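Local coordinates for Bis(5'-nucleosyl)-tetraphosphatase [asymmetrical] (Caenorhabditis elegans, PDB 1KTG), which hydrolyses diadenosine tetraphosphate asymmetrically to AMP and ATP, as a divalent-metal-dependent member of the Nudix family, at residues Lys108-Glu111 / Leu112-Ile116; Arg12-Gly16 / Lys17-Leu21; Pro41-Asp44 / Glu45-Ala49. All blocks are in the same frame, centred on the assembly; numbering follows the deposited sequence.

Contact 1: residues Lys108-Glu111 / Leu112-Ile116; sequences KWCE and LEDAI. With MG (magnesium ion), chain E.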
# COMPACT_ATOMS: atom_id res chain seq x y z
N LYS A 108 6.27 3.66 8.66
CA LYS A 108 7.54 4.27 8.27
C LYS A 108 7.45 4.78 6.85
O LYS A 108 6.83 4.15 5.99
CB LYS A 108 8.68 3.26 8.38
CG LYS A 108 10.06 3.91 8.30
CD LYS A 108 11.17 2.88 8.50
CE LYS A 108 12.57 3.45 8.30
NZ LYS A 108 13.60 2.35 8.16
N TRP A 109 8.05 5.94 6.61
CA TRP A 109 8.16 6.45 5.25
C TRP A 109 9.52 5.97 4.76
O TRP A 109 10.55 6.35 5.31
CB TRP A 109 8.06 7.96 5.22
CG TRP A 109 6.65 8.46 5.38
CD1 TRP A 109 6.08 8.95 6.51
CD2 TRP A 109 5.65 8.52 4.36
NE1 TRP A 109 4.78 9.31 6.26
CE2 TRP A 109 4.50 9.06 4.95
CE3 TRP A 109 5.62 8.16 3.01
CZ2 TRP A 109 3.32 9.26 4.22
CZ3 TRP A 109 4.44 8.37 2.30
CH2 TRP A 109 3.31 8.91 2.91
N CYS A 110 9.52 5.13 3.73
CA CYS A 110 10.73 4.45 3.29
C CYS A 110 11.16 4.71 1.86
O CYS A 110 10.35 4.62 0.95
CB CYS A 110 10.53 2.94 3.40
SG CYS A 110 9.73 2.35 4.91
N GLU A 111 12.45 5.00 1.69
CA GLU A 111 13.06 5.05 0.37
C GLU A 111 12.99 3.64 -0.24
O GLU A 111 12.89 2.64 0.48
CB GLU A 111 14.49 5.56 0.43
CG GLU A 111 14.57 7.04 0.76
CD GLU A 111 16.00 7.56 0.78
OE1 GLU A 111 16.80 7.09 -0.06
OE2 GLU A 111 16.32 8.43 1.61
N LEU A 112 13.02 3.56 -1.56
CA LEU A 112 12.82 2.29 -2.27
C LEU A 112 13.52 1.05 -1.70
O LEU A 112 12.90 0.02 -1.47
CB LEU A 112 13.21 2.45 -3.73
CG LEU A 112 13.12 1.15 -4.54
CD1 LEU A 112 11.67 0.67 -4.64
CD2 LEU A 112 13.70 1.37 -5.91
N GLU A 113 14.83 1.13 -1.51
CA GLU A 113 15.56 -0.06 -1.07
C GLU A 113 15.18 -0.49 0.33
O GLU A 113 15.06 -1.69 0.62
CB GLU A 113 17.05 0.18 -1.20
CG GLU A 113 17.50 0.37 -2.65
CD GLU A 113 17.19 -0.82 -3.55
OE1 GLU A 113 17.07 -1.96 -3.06
OE2 GLU A 113 17.07 -0.60 -4.78
N ASP A 114 14.97 0.49 1.20
CA ASP A 114 14.56 0.24 2.58
C ASP A 114 13.16 -0.35 2.60
O ASP A 114 12.86 -1.28 3.38
CB ASP A 114 14.60 1.56 3.35
CG ASP A 114 14.36 1.38 4.82
OD1 ASP A 114 13.58 2.18 5.41
OD2 ASP A 114 14.91 0.48 5.49
N ALA A 115 12.29 0.19 1.76
CA ALA A 115 10.93 -0.31 1.66
C ALA A 115 10.94 -1.78 1.25
O ALA A 115 10.19 -2.59 1.80
CB ALA A 115 10.12 0.53 0.68
N ILE A 116 11.81 -2.12 0.31
CA ILE A 116 11.90 -3.50 -0.17
C ILE A 116 12.38 -4.41 0.96
O ILE A 116 11.80 -5.47 1.20
CB ILE A 116 12.82 -3.61 -1.39
CG1 ILE A 116 12.18 -2.95 -2.61
CG2 ILE A 116 13.12 -5.05 -1.72
CD1 ILE A 116 13.17 -2.61 -3.71
MG MG E . 15.67 9.59 3.18
O HOH W 1 14.09 4.69 4.25
O HOH W 2 14.23 10.72 1.98
O HOH W 3 13.95 8.39 3.70

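Contact 2: residues Arg12-Gly16 / Lys17-Leu21; sequences RKLAG and KIEFL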
# COMPACT_ATOMS: atom_id res chain seq x y z
N ARG A 12 5.21 9.65 -1.20
CA ARG A 12 5.32 11.09 -1.12
C ARG A 12 6.69 11.47 -1.66
O ARG A 12 7.56 10.61 -1.87
CB ARG A 12 5.16 11.58 0.32
CG ARG A 12 6.36 11.32 1.21
CD ARG A 12 6.14 11.70 2.66
NE ARG A 12 7.33 11.45 3.47
CZ ARG A 12 7.42 11.70 4.76
NH1 ARG A 12 6.39 12.25 5.42
NH2 ARG A 12 8.55 11.44 5.40
N LYS A 13 6.87 12.76 -1.91
CA LYS A 13 8.17 13.26 -2.33
C LYS A 13 8.64 14.16 -1.20
O LYS A 13 7.98 15.14 -0.86
CB LYS A 13 8.06 14.01 -3.67
CG LYS A 13 9.11 13.58 -4.67
CD LYS A 13 8.91 14.19 -6.03
CE LYS A 13 9.24 13.19 -7.12
NZ LYS A 13 9.60 13.88 -8.37
N LEU A 14 9.73 13.78 -0.54
CA LEU A 14 10.25 14.58 0.56
C LEU A 14 11.56 15.21 0.14
O LEU A 14 12.56 14.52 -0.02
CB LEU A 14 10.47 13.70 1.79
CG LEU A 14 11.13 14.39 2.98
CD1 LEU A 14 10.29 15.54 3.50
CD2 LEU A 14 11.42 13.42 4.08
N ALA A 15 11.56 16.53 -0.06
CA ALA A 15 12.74 17.24 -0.51
C ALA A 15 13.32 16.60 -1.77
O ALA A 15 14.54 16.50 -1.92
CB ALA A 15 13.80 17.29 0.59
N GLY A 16 12.44 16.18 -2.68
CA GLY A 16 12.84 15.62 -3.96
C GLY A 16 12.97 14.10 -3.98
O GLY A 16 13.09 13.52 -5.06
N LYS A 17 12.94 13.47 -2.81
CA LYS A 17 13.10 12.02 -2.73
C LYS A 17 11.78 11.27 -2.56
O LYS A 17 10.97 11.61 -1.70
CB LYS A 17 14.05 11.63 -1.58
CG LYS A 17 14.54 10.19 -1.62
CD LYS A 17 15.40 9.94 -2.87
CE LYS A 17 16.92 9.76 -2.65
NZ LYS A 17 17.47 9.92 -1.29
N ILE A 18 11.59 10.23 -3.36
CA ILE A 18 10.41 9.39 -3.27
C ILE A 18 10.51 8.52 -2.02
O ILE A 18 11.56 7.92 -1.74
CB ILE A 18 10.28 8.49 -4.51
CG1 ILE A 18 10.09 9.33 -5.78
CG2 ILE A 18 9.13 7.50 -4.33
CD1 ILE A 18 8.78 10.04 -5.85
N GLU A 19 9.42 8.48 -1.25
CA GLU A 19 9.31 7.61 -0.08
C GLU A 19 7.97 6.91 -0.14
O GLU A 19 6.97 7.52 -0.55
CB GLU A 19 9.42 8.41 1.21
CG GLU A 19 10.77 9.07 1.41
CD GLU A 19 10.88 9.81 2.74
OE1 GLU A 19 9.84 10.20 3.30
OE2 GLU A 19 12.01 10.01 3.23
N PHE A 20 7.96 5.63 0.23
CA PHE A 20 6.75 4.80 0.28
C PHE A 20 6.27 4.55 1.73
O PHE A 20 7.09 4.30 2.64
CB PHE A 20 7.02 3.44 -0.38
CG PHE A 20 7.43 3.55 -1.82
CD1 PHE A 20 8.77 3.59 -2.17
CD2 PHE A 20 6.48 3.67 -2.82
CE1 PHE A 20 9.16 3.72 -3.49
CE2 PHE A 20 6.86 3.80 -4.15
CZ PHE A 20 8.21 3.83 -4.48
N LEU A 21 4.96 4.60 1.94
CA LEU A 21 4.40 4.40 3.27
C LEU A 21 4.15 2.92 3.55
O LEU A 21 3.45 2.25 2.80
CB LEU A 21 3.10 5.18 3.45
CG LEU A 21 2.39 5.03 4.80
CD1 LEU A 21 3.24 5.57 5.95
CD2 LEU A 21 1.01 5.70 4.80

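Contact 3: residues Pro41-Asp44 / Glu45-Ala49; sequences PGED and EWQAA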
# COMPACT_ATOMS: atom_id res chain seq x y z
N PRO A 41 -18.32 -6.66 1.16
CA PRO A 41 -19.54 -6.84 0.35
C PRO A 41 -19.97 -5.58 -0.39
O PRO A 41 -19.95 -4.48 0.17
CB PRO A 41 -20.59 -7.24 1.39
CG PRO A 41 -19.82 -7.80 2.52
CD PRO A 41 -18.51 -7.09 2.55
N GLY A 42 -20.34 -5.76 -1.65
CA GLY A 42 -20.77 -4.65 -2.48
C GLY A 42 -19.64 -3.87 -3.14
O GLY A 42 -19.89 -3.06 -4.02
N GLU A 43 -18.40 -4.12 -2.74
CA GLU A 43 -17.27 -3.34 -3.26
C GLU A 43 -16.54 -4.03 -4.40
O GLU A 43 -16.63 -5.23 -4.58
CB GLU A 43 -16.23 -3.07 -2.17
CG GLU A 43 -16.73 -2.24 -0.99
CD GLU A 43 -15.62 -1.94 0.01
OE1 GLU A 43 -14.67 -2.75 0.11
OE2 GLU A 43 -15.71 -0.89 0.68
N ASP A 44 -15.81 -3.23 -5.17
CA ASP A 44 -14.82 -3.78 -6.10
C ASP A 44 -13.47 -3.43 -5.50
O ASP A 44 -13.41 -2.82 -4.42
CB ASP A 44 -14.95 -3.23 -7.52
CG ASP A 44 -14.80 -1.74 -7.60
OD1 ASP A 44 -15.01 -1.22 -8.71
OD2 ASP A 44 -14.50 -1.02 -6.63
N GLU A 45 -12.39 -3.80 -6.18
CA GLU A 45 -11.05 -3.58 -5.65
C GLU A 45 -10.74 -2.10 -5.42
O GLU A 45 -10.11 -1.73 -4.44
CB GLU A 45 -10.02 -4.21 -6.59
CG GLU A 45 -10.04 -5.73 -6.50
CD GLU A 45 -9.49 -6.44 -7.72
OE1 GLU A 45 -10.05 -6.24 -8.82
OE2 GLU A 45 -8.53 -7.23 -7.56
N TRP A 46 -11.16 -1.27 -6.36
CA TRP A 46 -10.92 0.17 -6.28
C TRP A 46 -11.51 0.70 -4.97
O TRP A 46 -10.81 1.35 -4.19
CB TRP A 46 -11.55 0.84 -7.50
CG TRP A 46 -11.44 2.34 -7.59
CD1 TRP A 46 -12.45 3.24 -7.43
CD2 TRP A 46 -10.28 3.11 -7.96
NE1 TRP A 46 -11.99 4.52 -7.63
CE2 TRP A 46 -10.66 4.46 -7.95
CE3 TRP A 46 -8.96 2.78 -8.27
CZ2 TRP A 46 -9.77 5.49 -8.26
CZ3 TRP A 46 -8.08 3.80 -8.56
CH2 TRP A 46 -8.48 5.14 -8.56
N GLN A 47 -12.78 0.41 -4.73
CA GLN A 47 -13.45 0.92 -3.53
C GLN A 47 -12.75 0.42 -2.27
O GLN A 47 -12.59 1.15 -1.30
CB GLN A 47 -14.92 0.50 -3.53
CG GLN A 47 -15.75 1.19 -4.62
CD GLN A 47 -17.18 0.67 -4.70
OE1 GLN A 47 -17.43 -0.50 -4.43
NE2 GLN A 47 -18.11 1.54 -5.08
N ALA A 48 -12.35 -0.84 -2.29
CA ALA A 48 -11.72 -1.45 -1.12
C ALA A 48 -10.38 -0.78 -0.80
O ALA A 48 -10.09 -0.45 0.35
CB ALA A 48 -11.54 -2.93 -1.36
N ALA A 49 -9.59 -0.55 -1.83
CA ALA A 49 -8.28 0.06 -1.66
C ALA A 49 -8.40 1.45 -1.04
O ALA A 49 -7.62 1.84 -0.17
CB ALA A 49 -7.58 0.16 -3.00

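Contact 1: residues Lys108-Glu111 / Leu112-Ile116
K108 and D114 meet because both side chains set CG anti to their own backbone N, at chi1 -167° and -173°, and the lysine then runs fully extended until its tip reaches the aspartate. The setting is a strand-to-helix junction of the Nudix fold: strand 104-110 leads into helix 112-119 with E111 in the N-cap position. The two side chains cross at about a right angle, and K108 NZ makes a salt bridge to D114 OD1 at 2.8 Å, approaching on the syn side of that oxygen. OD1 is also reached by a water, which donates to it and accepts from E111 N, so D114 is tied indirectly to the backbone at the turn. Behind this polar pair C110 and A115 are buried, their CB atoms 3.7 Å apart, and L128 of helix 122-137 also packs against A115. The first helical turn is closed by the bond from A115 N to E111 O, 2.8 Å long and met nearly along the C=O axis. E111 sends its own side chain outward, away from the helix. There OE1 forms a salt bridge with K17 NZ of the neighbouring hairpin, while OE2 binds a magnesium ion at 2.1 Å, whose coordination includes two waters, each 2.2 Å from the metal.

Contact 2: residues Arg12-Gly16 / Lys17-Leu21
R12 grips E19 side-on through NE and NH2, and both nitrogens donate to the same oxygen: each lies 2.8 Å from E19 OE1, with N-H...O angles of 144°. The guanidinium and carboxylate planes are 23° apart, nearly coplanar, and the carboxylate sits at the guanidinium edge of the extended arginine. The E19 side chain also lies about 4 Å from the magnesium ion held by E111. A leucine in place of R12 would probably cost E19 OE1 both of its arginine donors and deprive W109 of its cation-pi partner. The backbones pair as well, R12 N donating to E19 O at 2.8 Å and E19 N returning a bond to R12 O at 2.9 Å. This is a beta hairpin joining strands 3-14 and 17-25 through a type I' turn from L14 to K17; L14 N to K17 O and K17 N to L14 O close it. At G16 a side chain would jam against the preceding carbonyl. L14 CD2 packs against the E19 carboxylate on the face shared by R12, 3.6 Å from OE2. On the other face K13 and I18 form a non-hydrogen-bonded pair, where K13 CE presses tightly on I18 CD1 at 3.4 Å.

Contact 3: residues Pro41-Asp44 / Glu45-Ala49
The backbone from G42 to D44 runs irregularly up to the first turn of helix 45-57, whose opening i-to-i+4 bond, A48 N to D44 O at 3.1 Å, lies in the carbonyl plane. D44 is the N-cap, and with Q47 it forms a capping box in which each residue's side chain takes the backbone N-H of the other. At chi1 60° the aspartate's CG sits between its own backbone N and carbonyl carbon, which swings the carboxylate over the start of the helix. OD2 then accepts from Q47 N at 2.9 Å in a nearly straight bond, with an N-H...O angle of 170°. The reciprocal bond, D44 N to Q47 OE1, is longer at 3.3 Å, and its donor is tilted 30° from the amide's carbonyl plane. The two side chains cross at about a right angle, and Q47 CG lies close under the aspartate oxygen. A negative carboxylate among the leading N-H groups of a helix is probably favoured by the helix dipole. Q47 OE1 also rests 3.1 Å from E43 CA, while E43 OE1 lies over A48, 3.5 Å from its CB. The glutamate's polar end is held beyond this turn: OE2 makes a salt bridge to R51 in the same helix, and OE1 accepts from D40 N. All nine residues belong to the Nudix box, here passing from its loop into its helix. E45 leans on A6 of strand 3-14 and on K86 and W88 of strand 81-92; W46 meets the W88 ring edge-to-face and touches I66 and E68 of strand 64-78.

Overall arrangement
Three ways of turning a chain within one Nudix domain are compared here: strand into helix in contact 1, strand into strand in contact 2 and loop into helix in contact 3. Contact 1 is partly buried; the other two are surface contacts. Contacts 1 and 2 touch directly, since strands 104-110 and 17-25 are sheet neighbours: F20 N lies 2.7 Å from C110 O, a probable hydrogen bond. Both rely on a salt bridge between side chains. Contact 3, about 27 Å from each between centres and across the chain's centre, instead relies on side-chain-to-backbone capping within the Nudix box, whose helix also supplies magnesium ligands E52 and E56.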